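Local coordinates for protein MNT antitoxin (Aphanizomenon flos-aquae 2012/KM1/D3, PDB 7AE2) that neutralises the toxin HepT of a type VII toxin-antitoxin system, mainly by magnesium-dependent transfer of two successive AMP units to a toxin tyrosine, the second onto the first, at residues 65-70 / 87-92; 27-32 / 99-104; 45-50 / 78-83. All coordinates share one frame; numbering follows the deposited sequence.

Interaction 1: residues 65-70 / 87-92; sequences LAAFVI and IVELNH
Ile87 reaches Ile70 through one pair of methyl groups: its CD1 lies 4.0 Å from Ile70 CG2, and the two side chains cross at about a right angle, so the overlap is confined to these ends. Both residues hold CG2 anti to the backbone N, as their chi1 values of -62° (Ile87) and -69° (Ile70) require; in Ile70 that rotation turns the CG2 branch to the strand. Ile70 is the first residue of helix 70-78, and Pro71 and Leu74 of the same helix also pack on Ile87, while Phe47 and Val49 of the neighbouring strand touch it as well. In the nucleotidyltransferase fold of the polymerase beta type, strand 85-89 is the outermost strand on this side of the sheet within the chain. It carries Asp86, a magnesium ligand by similarity, immediately before Ile87, and the loop 65-70 brings the start of helix 70-78 against it. Val88 continues the strand through backbone hydrogen bonds to Phe47 and Val49. At Glu89 the backbones stand further apart, with CA of Glu89 8.7 Å from CA of Ala67. The Glu89 side chain, bent at chi2 (87°), brings OE2 to 3.5 Å from Ala67 CB. This is a van der Waals touch of oxygen on methyl; the polar partner of OE2 is Tyr51 OH, which is hydrogen-bonded to it. Leu90 keeps the backbone link to Val49 as the strand gives way to a turn, and Asn91 OD1 accepts from Tyr51 N. Polar side chains of another protein chain pack on both Ala67 and Glu89.

Interaction 2: residues 27-32 / 99-104; sequences MLVLFG and HFVARD
Val101 CG2 sits almost squarely over one face of the Phe31 ring, 4.0 Å from the centroid and 11° off the ring normal, which meets the definition of a CH-pi contact. The closest ring atom is Phe31 CD1, 3.9 Å from Val101 CG2. The other methyl of the valine turns to the strand as well: Val101 CG1 lies 4.1 Å from Val29 CG1, so the two branches straddle the i and i+2 positions of one strand face. In Val101, CG1, anti to the backbone N, faces Val29, while CG2, anti to the carbonyl carbon, faces the ring. Phe31 CG stands between its backbone N and carbonyl carbon (chi1 64°), and the ring so placed turns one face to Val101. Strand 25-31 and helix 95-104 thus meet as a helix laid across a beta-sheet in the polymerase beta-like nucleotidyltransferase core; the axes of strand 27-31 and helix 99-104 approach to 8.3 Å, with 84° between their directions. Gly32, next in the chain, belongs to the GSX(10)DXD motif by similarity, and the Phe31 side chain also touches Asp46 of that motif. Further out, Asp104 is paired with its neighbour: Arg103 NH2 meets Asp104 OD2 on the syn side at 2.9 Å in a salt bridge, and Arg103 NH1 makes another with an acidic side chain of another protein chain. Behind the helix, Ala102 packs on Phe119 and Val123 of helix 115-123, while His99 ND1 is hydrogen-bonded to Leu125 N.

Interaction 3: residues 45-50 / 78-83; sequences WDFAVL and FKINSD
Ile80 CD1 rests over one face of the Trp45 indole, 4.1 Å from the centroid of the five-membered ring and 12° off its normal, a CH-pi contact. The Ile80 side chain is extended beyond CB (chi2 -178°), which carries CD1 out to the indole. The same CD1 lies at the edge of the Phe47 ring, near its plane, 4.2 Å from CZ, and so fills the angle between two aromatic residues of one strand face. Phe78 completes the packed side: its CE2 is 4.0 Å from Phe47 CZ, the rings meeting obliquely with planes at 37° and centroids 5.8 Å apart. Leu11 of helix 8-14 packs on both Trp45 and Phe78.

The remainder of the loop is looser. Lys79 leaves the helix with positive phi and is exposed, and Asn81 is exposed too. Asn81 OD1 accepts from Asp83 N at 3.1 Å, an Asx turn with the donor above the carbonyl plane, and polar side chains of another protein chain pack here. On the strand, Asp46 takes no part in this contact; it is inferred to be an active-site residue and, by similarity, to bind both magnesium ions. Trp45 is the residue between the two aspartates of the GSX(10)DXD motif, assigned by similarity, on a central strand of the polymerase beta-like nucleotidyltransferase core.

How the interactions relate
From the N terminus, strand 25-31 opens the longest loop, which interaction 2 closes when helix 95-104 crosses the sheet. The other two contacts lie within that span. Strand 45-51 comes next and begins interaction 3; residues 65-70 then begin interaction 1 before residues 78-83 close interaction 3, and residues 87-92 close interaction 1, so these two loops cross. The sheet joins all three: a probable hydrogen bond between Val29 O and Ala48 N (2.7 Å) ties strand 25-31 to 45-51, and Asn91 ND2 packs on Leu50 CD1 (3.5 Å) where 87-92 runs beside 45-50. Interactions 1 and 2 also touch directly, where Leu90 CD1 meets Met27 CE at 3.7 Å.

Interaction 1: residues 65-70 / 87-92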
loop_
_atom_site.group_PDB
_atom_site.type_symbol
_atom_site.label_atom_id
_atom_site.label_comp_id
_atom_site.label_asym_id
_atom_site.label_seq_id
_atom_site.Cartn_x
_atom_site.Cartn_y
_atom_site.Cartn_z
ATOM N N LEU B 65 -14.536 -11.855 8.438
ATOM C CA LEU B 65 -13.956 -10.539 8.189
ATOM C C LEU B 65 -15.040 -9.560 7.762
ATOM O O LEU B 65 -14.947 -8.894 6.729
ATOM C CB LEU B 65 -12.852 -10.629 7.139
ATOM N N ALA B 66 -16.091 -9.450 8.580
ATOM C CA ALA B 66 -17.235 -8.622 8.214
ATOM C C ALA B 66 -16.884 -7.138 8.207
ATOM O O ALA B 66 -17.502 -6.361 7.472
ATOM C CB ALA B 66 -18.400 -8.893 9.163
ATOM N N ALA B 67 -15.899 -6.725 9.007
ATOM C CA ALA B 67 -15.536 -5.312 9.043
ATOM C C ALA B 67 -14.877 -4.878 7.739
ATOM O O ALA B 67 -15.098 -3.755 7.267
ATOM C CB ALA B 67 -14.619 -5.035 10.232
ATOM N N PHE B 68 -14.076 -5.756 7.135
ATOM C CA PHE B 68 -13.351 -5.425 5.914
ATOM C C PHE B 68 -14.216 -5.494 4.664
ATOM O O PHE B 68 -13.722 -5.183 3.576
ATOM C CB PHE B 68 -12.140 -6.348 5.750
ATOM C CG PHE B 68 -11.104 -6.183 6.825
ATOM C CD1 PHE B 68 -10.299 -5.056 6.861
ATOM C CD2 PHE B 68 -10.930 -7.156 7.795
ATOM C CE1 PHE B 68 -9.346 -4.900 7.847
ATOM C CE2 PHE B 68 -9.979 -7.005 8.782
ATOM C CZ PHE B 68 -9.187 -5.877 8.808
ATOM N N VAL B 69 -15.488 -5.891 4.783
ATOM C CA VAL B 69 -16.381 -5.917 3.626
ATOM C C VAL B 69 -17.184 -4.632 3.486
ATOM O O VAL B 69 -17.847 -4.436 2.455
ATOM C CB VAL B 69 -17.330 -7.133 3.695
ATOM C CG1 VAL B 69 -18.562 -6.811 4.529
ATOM C CG2 VAL B 69 -17.718 -7.597 2.297
ATOM N N ILE B 70 -17.144 -3.747 4.487
ATOM C CA ILE B 70 -17.864 -2.474 4.393
ATOM C C ILE B 70 -17.402 -1.636 3.200
ATOM O O ILE B 70 -18.262 -1.102 2.481
ATOM C CB ILE B 70 -17.778 -1.716 5.717
ATOM C CG1 ILE B 70 -18.594 -2.430 6.797
ATOM C CG2 ILE B 70 -18.256 -0.276 5.555
ATOM C CD1 ILE B 70 -18.780 -1.620 8.057
ATOM N N ILE B 87 -11.939 3.153 6.366
ATOM C CA ILE B 87 -12.990 2.987 7.364
ATOM C C ILE B 87 -12.385 3.142 8.753
ATOM O O ILE B 87 -11.291 2.636 9.027
ATOM C CB ILE B 87 -13.687 1.619 7.216
ATOM C CG1 ILE B 87 -14.361 1.512 5.846
ATOM C CG2 ILE B 87 -14.708 1.408 8.323
ATOM C CD1 ILE B 87 -15.463 2.528 5.624
ATOM N N VAL B 88 -13.100 3.850 9.627
ATOM C CA VAL B 88 -12.704 4.036 11.018
ATOM C C VAL B 88 -13.808 3.473 11.902
ATOM O O VAL B 88 -14.963 3.911 11.817
ATOM C CB VAL B 88 -12.439 5.513 11.349
ATOM C CG1 VAL B 88 -12.272 5.695 12.849
ATOM C CG2 VAL B 88 -11.205 6.007 10.610
ATOM N N GLU B 89 -13.457 2.504 12.746
ATOM C CA GLU B 89 -14.408 1.922 13.687
ATOM C C GLU B 89 -14.536 2.841 14.895
ATOM O O GLU B 89 -13.601 2.963 15.693
ATOM C CB GLU B 89 -13.966 0.526 14.114
ATOM C CG GLU B 89 -14.563 -0.605 13.292
ATOM C CD GLU B 89 -13.750 -0.924 12.055
ATOM O OE1 GLU B 89 -12.630 -0.386 11.922
ATOM O OE2 GLU B 89 -14.230 -1.719 11.219
ATOM N N LEU B 90 -15.694 3.491 15.033
ATOM C CA LEU B 90 -15.929 4.340 16.194
ATOM C C LEU B 90 -16.127 3.531 17.469
ATOM O O LEU B 90 -16.061 4.098 18.564
ATOM C CB LEU B 90 -17.141 5.240 15.954
ATOM C CG LEU B 90 -16.979 6.318 14.881
ATOM C CD1 LEU B 90 -18.272 7.094 14.709
ATOM C CD2 LEU B 90 -15.832 7.254 15.233
ATOM N N ASN B 91 -16.367 2.224 17.351
ATOM C CA ASN B 91 -16.548 1.394 18.536
ATOM C C ASN B 91 -15.234 1.196 19.282
ATOM O O ASN B 91 -15.208 1.211 20.518
ATOM C CB ASN B 91 -17.149 0.045 18.141
ATOM C CG ASN B 91 -18.495 0.183 17.455
ATOM O OD1 ASN B 91 -18.570 0.425 16.249
ATOM N ND2 ASN B 91 -19.568 0.025 18.222
ATOM N N HIS B 92 -14.131 1.009 18.550
ATOM C CA HIS B 92 -12.816 0.760 19.147
ATOM C C HIS B 92 -11.789 1.643 18.438
ATOM O O HIS B 92 -11.036 1.181 17.577
ATOM C CB HIS B 92 -12.452 -0.723 19.061
#

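Interaction 2: residues 27-32 / 99-104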
loop_
_atom_site.group_PDB
_atom_site.type_symbol
_atom_site.label_atom_id
_atom_site.label_comp_id
_atom_site.label_asym_id
_atom_site.label_seq_id
_atom_site.Cartn_x
_atom_site.Cartn_y
_atom_site.Cartn_z
ATOM N N MET B 27 -24.592 3.951 12.509
ATOM C CA MET B 27 -24.298 5.316 12.095
ATOM C C MET B 27 -23.157 5.300 11.088
ATOM O O MET B 27 -22.214 4.516 11.221
ATOM C CB MET B 27 -23.937 6.198 13.298
ATOM C CG MET B 27 -23.786 7.677 12.969
ATOM S SD MET B 27 -23.406 8.683 14.417
ATOM C CE MET B 27 -21.821 8.008 14.901
ATOM N N LEU B 28 -23.257 6.163 10.079
ATOM C CA LEU B 28 -22.214 6.333 9.073
ATOM C C LEU B 28 -21.923 7.818 8.942
ATOM O O LEU B 28 -22.834 8.605 8.666
ATOM C CB LEU B 28 -22.638 5.750 7.724
ATOM C CG LEU B 28 -21.659 5.963 6.567
ATOM C CD1 LEU B 28 -20.385 5.163 6.782
ATOM C CD2 LEU B 28 -22.306 5.607 5.236
ATOM N N VAL B 29 -20.662 8.200 9.137
ATOM C CA VAL B 29 -20.245 9.598 9.116
ATOM C C VAL B 29 -19.125 9.766 8.098
ATOM O O VAL B 29 -18.176 8.975 8.072
ATOM C CB VAL B 29 -19.788 10.074 10.507
ATOM C CG1 VAL B 29 -19.421 11.548 10.468
ATOM C CG2 VAL B 29 -20.869 9.816 11.546
ATOM N N LEU B 30 -19.239 10.795 7.264
ATOM C CA LEU B 30 -18.191 11.161 6.321
ATOM C C LEU B 30 -17.350 12.281 6.918
ATOM O O LEU B 30 -17.892 13.279 7.407
ATOM C CB LEU B 30 -18.781 11.604 4.982
ATOM C CG LEU B 30 -17.777 12.101 3.937
ATOM C CD1 LEU B 30 -17.009 10.944 3.307
ATOM C CD2 LEU B 30 -18.466 12.941 2.872
ATOM N N PHE B 31 -16.031 12.111 6.879
ATOM C CA PHE B 31 -15.100 13.117 7.368
ATOM C C PHE B 31 -13.910 13.176 6.421
ATOM O O PHE B 31 -13.830 12.431 5.438
ATOM C CB PHE B 31 -14.660 12.822 8.809
ATOM C CG PHE B 31 -13.890 11.538 8.964
ATOM C CD1 PHE B 31 -14.551 10.328 9.108
ATOM C CD2 PHE B 31 -12.505 11.544 8.980
ATOM C CE1 PHE B 31 -13.842 9.147 9.255
ATOM C CE2 PHE B 31 -11.792 10.369 9.128
ATOM C CZ PHE B 31 -12.461 9.169 9.266
ATOM N N GLY B 32 -12.981 14.076 6.720
ATOM C CA GLY B 32 -11.812 14.250 5.885
ATOM C C GLY B 32 -12.000 15.294 4.804
ATOM O O GLY B 32 -12.743 16.262 4.983
ATOM N N HIS B 99 -13.016 12.541 18.469
ATOM C CA HIS B 99 -13.246 13.971 18.638
ATOM C C HIS B 99 -13.365 14.676 17.291
ATOM O O HIS B 99 -14.314 15.432 17.054
ATOM C CB HIS B 99 -12.117 14.582 19.468
ATOM C CG HIS B 99 -12.111 16.078 19.467
ATOM N ND1 HIS B 99 -13.003 16.826 20.205
ATOM C CD2 HIS B 99 -11.331 16.966 18.808
ATOM C CE1 HIS B 99 -12.768 18.110 20.006
ATOM N NE2 HIS B 99 -11.759 18.223 19.161
ATOM N N PHE B 100 -12.408 14.437 16.392
ATOM C CA PHE B 100 -12.417 15.131 15.109
ATOM C C PHE B 100 -13.510 14.604 14.188
ATOM O O PHE B 100 -14.005 15.346 13.331
ATOM C CB PHE B 100 -11.047 15.022 14.442
ATOM C CG PHE B 100 -9.964 15.772 15.167
ATOM C CD1 PHE B 100 -9.839 17.144 15.023
ATOM C CD2 PHE B 100 -9.074 15.107 15.996
ATOM C CE1 PHE B 100 -8.846 17.840 15.691
ATOM C CE2 PHE B 100 -8.079 15.797 16.667
ATOM C CZ PHE B 100 -7.966 17.165 16.513
ATOM N N VAL B 101 -13.901 13.338 14.343
ATOM C CA VAL B 101 -15.034 12.825 13.580
ATOM C C VAL B 101 -16.322 13.512 14.020
ATOM O O VAL B 101 -17.173 13.860 13.193
ATOM C CB VAL B 101 -15.122 11.293 13.715
ATOM C CG1 VAL B 101 -16.444 10.780 13.162
ATOM C CG2 VAL B 101 -13.957 10.635 12.991
ATOM N N ALA B 102 -16.479 13.739 15.327
ATOM C CA ALA B 102 -17.660 14.438 15.822
ATOM C C ALA B 102 -17.622 15.923 15.482
ATOM O O ALA B 102 -18.675 16.538 15.280
ATOM C CB ALA B 102 -17.794 14.243 17.330
ATOM N N ARG B 103 -16.425 16.509 15.406
ATOM C CA ARG B 103 -16.298 17.943 15.173
ATOM C C ARG B 103 -16.497 18.299 13.704
ATOM O O ARG B 103 -17.229 19.241 13.380
ATOM C CB ARG B 103 -14.932 18.434 15.653
ATOM C CG ARG B 103 -14.839 19.944 15.807
ATOM C CD ARG B 103 -13.403 20.402 16.004
ATOM N NE ARG B 103 -12.608 20.227 14.793
ATOM C CZ ARG B 103 -11.342 20.613 14.669
ATOM N NH1 ARG B 103 -10.724 21.199 15.686
ATOM N NH2 ARG B 103 -10.696 20.416 13.530
ATOM N N ASP B 104 -15.847 17.567 12.801
ATOM C CA ASP B 104 -15.850 17.905 11.383
ATOM C C ASP B 104 -16.641 16.928 10.525
ATOM O O ASP B 104 -16.772 17.154 9.318
ATOM C CB ASP B 104 -14.409 17.989 10.856
ATOM C CG ASP B 104 -13.595 19.083 11.531
ATOM O OD1 ASP B 104 -14.181 20.113 11.932
ATOM O OD2 ASP B 104 -12.362 18.915 11.652
#

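Interaction 3: residues 45-50 / 78-83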
loop_
_atom_site.group_PDB
_atom_site.type_symbol
_atom_site.label_atom_id
_atom_site.label_comp_id
_atom_site.label_asym_id
_atom_site.label_seq_id
_atom_site.Cartn_x
_atom_site.Cartn_y
_atom_site.Cartn_z
ATOM N N TRP B 45 -11.943 8.711 0.352
ATOM C CA TRP B 45 -13.218 8.733 1.057
ATOM C C TRP B 45 -13.017 8.160 2.454
ATOM O O TRP B 45 -12.675 6.982 2.603
ATOM C CB TRP B 45 -14.277 7.941 0.290
ATOM C CG TRP B 45 -14.582 8.503 -1.065
ATOM C CD1 TRP B 45 -13.909 8.254 -2.224
ATOM C CD2 TRP B 45 -15.638 9.410 -1.399
ATOM N NE1 TRP B 45 -14.480 8.950 -3.262
ATOM C CE2 TRP B 45 -15.544 9.667 -2.781
ATOM C CE3 TRP B 45 -16.654 10.030 -0.664
ATOM C CZ2 TRP B 45 -16.428 10.518 -3.443
ATOM C CZ3 TRP B 45 -17.528 10.872 -1.323
ATOM C CH2 TRP B 45 -17.410 11.109 -2.698
ATOM N N ASP B 46 -13.228 8.993 3.470
ATOM C CA ASP B 46 -13.038 8.613 4.866
ATOM C C ASP B 46 -14.405 8.491 5.529
ATOM O O ASP B 46 -15.131 9.484 5.657
ATOM C CB ASP B 46 -12.158 9.630 5.589
ATOM C CG ASP B 46 -10.748 9.693 5.023
ATOM O OD1 ASP B 46 -10.154 8.623 4.768
ATOM O OD2 ASP B 46 -10.233 10.816 4.831
ATOM N N PHE B 47 -14.757 7.277 5.946
ATOM C CA PHE B 47 -16.025 7.007 6.609
ATOM C C PHE B 47 -15.775 6.507 8.024
ATOM O O PHE B 47 -14.841 5.734 8.264
ATOM C CB PHE B 47 -16.857 5.971 5.842
ATOM C CG PHE B 47 -17.241 6.401 4.454
ATOM C CD1 PHE B 47 -18.280 7.295 4.254
ATOM C CD2 PHE B 47 -16.577 5.897 3.348
ATOM C CE1 PHE B 47 -18.639 7.688 2.977
ATOM C CE2 PHE B 47 -16.930 6.286 2.070
ATOM C CZ PHE B 47 -17.963 7.183 1.884
ATOM N N ALA B 48 -16.614 6.949 8.956
ATOM C CA ALA B 48 -16.605 6.466 10.329
ATOM C C ALA B 48 -17.893 5.700 10.585
ATOM O O ALA B 48 -18.988 6.220 10.345
ATOM C CB ALA B 48 -16.463 7.622 11.321
ATOM N N VAL B 49 -17.762 4.467 11.066
ATOM C CA VAL B 49 -18.902 3.586 11.265
ATOM C C VAL B 49 -19.060 3.294 12.749
ATOM O O VAL B 49 -18.082 3.218 13.499
ATOM C CB VAL B 49 -18.759 2.273 10.465
ATOM C CG1 VAL B 49 -18.874 2.545 8.975
ATOM C CG2 VAL B 49 -17.433 1.604 10.784
ATOM N N LEU B 50 -20.312 3.127 13.167
ATOM C CA LEU B 50 -20.654 2.770 14.540
ATOM C C LEU B 50 -21.561 1.549 14.485
ATOM O O LEU B 50 -22.691 1.635 13.994
ATOM C CB LEU B 50 -21.334 3.932 15.263
ATOM C CG LEU B 50 -21.735 3.686 16.718
ATOM C CD1 LEU B 50 -20.518 3.309 17.549
ATOM C CD2 LEU B 50 -22.430 4.909 17.300
ATOM N N PHE B 78 -22.634 3.401 -3.250
ATOM C CA PHE B 78 -22.323 4.785 -3.588
ATOM C C PHE B 78 -21.754 4.944 -4.992
ATOM O O PHE B 78 -21.588 6.083 -5.444
ATOM C CB PHE B 78 -21.335 5.368 -2.574
ATOM C CG PHE B 78 -21.870 5.438 -1.172
ATOM C CD1 PHE B 78 -23.233 5.526 -0.937
ATOM C CD2 PHE B 78 -21.008 5.420 -0.086
ATOM C CE1 PHE B 78 -23.726 5.592 0.353
ATOM C CE2 PHE B 78 -21.496 5.485 1.206
ATOM C CZ PHE B 78 -22.857 5.571 1.425
ATOM N N LYS B 79 -21.457 3.840 -5.683
ATOM C CA LYS B 79 -20.826 3.872 -7.006
ATOM C C LYS B 79 -19.498 4.630 -6.962
ATOM O O LYS B 79 -19.223 5.501 -7.789
ATOM C CB LYS B 79 -21.768 4.468 -8.058
ATOM C CG LYS B 79 -22.616 3.442 -8.803
ATOM C CD LYS B 79 -23.530 2.666 -7.865
ATOM C CE LYS B 79 -24.273 1.563 -8.603
ATOM N NZ LYS B 79 -25.130 0.754 -7.691
ATOM N N ILE B 80 -18.668 4.289 -5.976
ATOM C CA ILE B 80 -17.353 4.893 -5.816
ATOM C C ILE B 80 -16.312 3.787 -5.716
ATOM O O ILE B 80 -16.616 2.639 -5.381
ATOM C CB ILE B 80 -17.274 5.816 -4.582
ATOM C CG1 ILE B 80 -17.516 5.015 -3.303
ATOM C CG2 ILE B 80 -18.280 6.944 -4.694
ATOM C CD1 ILE B 80 -17.509 5.861 -2.053
ATOM N N ASN B 81 -15.066 4.152 -6.015
ATOM C CA ASN B 81 -13.954 3.207 -5.983
ATOM C C ASN B 81 -13.720 2.739 -4.551
ATOM O O ASN B 81 -13.242 3.506 -3.708
ATOM C CB ASN B 81 -12.697 3.857 -6.556
ATOM C CG ASN B 81 -11.469 2.976 -6.416
ATOM O OD1 ASN B 81 -11.568 1.748 -6.423
ATOM N ND2 ASN B 81 -10.304 3.601 -6.281
ATOM N N SER B 82 -14.051 1.475 -4.275
ATOM C CA SER B 82 -13.879 0.917 -2.939
ATOM C C SER B 82 -12.416 0.766 -2.539
ATOM O O SER B 82 -12.137 0.550 -1.356
ATOM C CB SER B 82 -14.591 -0.435 -2.841
ATOM O OG SER B 82 -14.196 -1.312 -3.884
ATOM N N ASP B 83 -11.482 0.876 -3.484
ATOM C CA ASP B 83 -10.062 0.830 -3.161
ATOM C C ASP B 83 -9.538 2.152 -2.616
ATOM O O ASP B 83 -8.371 2.217 -2.214
ATOM C CB ASP B 83 -9.254 0.422 -4.395
ATOM C CG ASP B 83 -9.539 -1.000 -4.832
ATOM O OD1 ASP B 83 -9.677 -1.874 -3.949
ATOM O OD2 ASP B 83 -9.632 -1.244 -6.053
#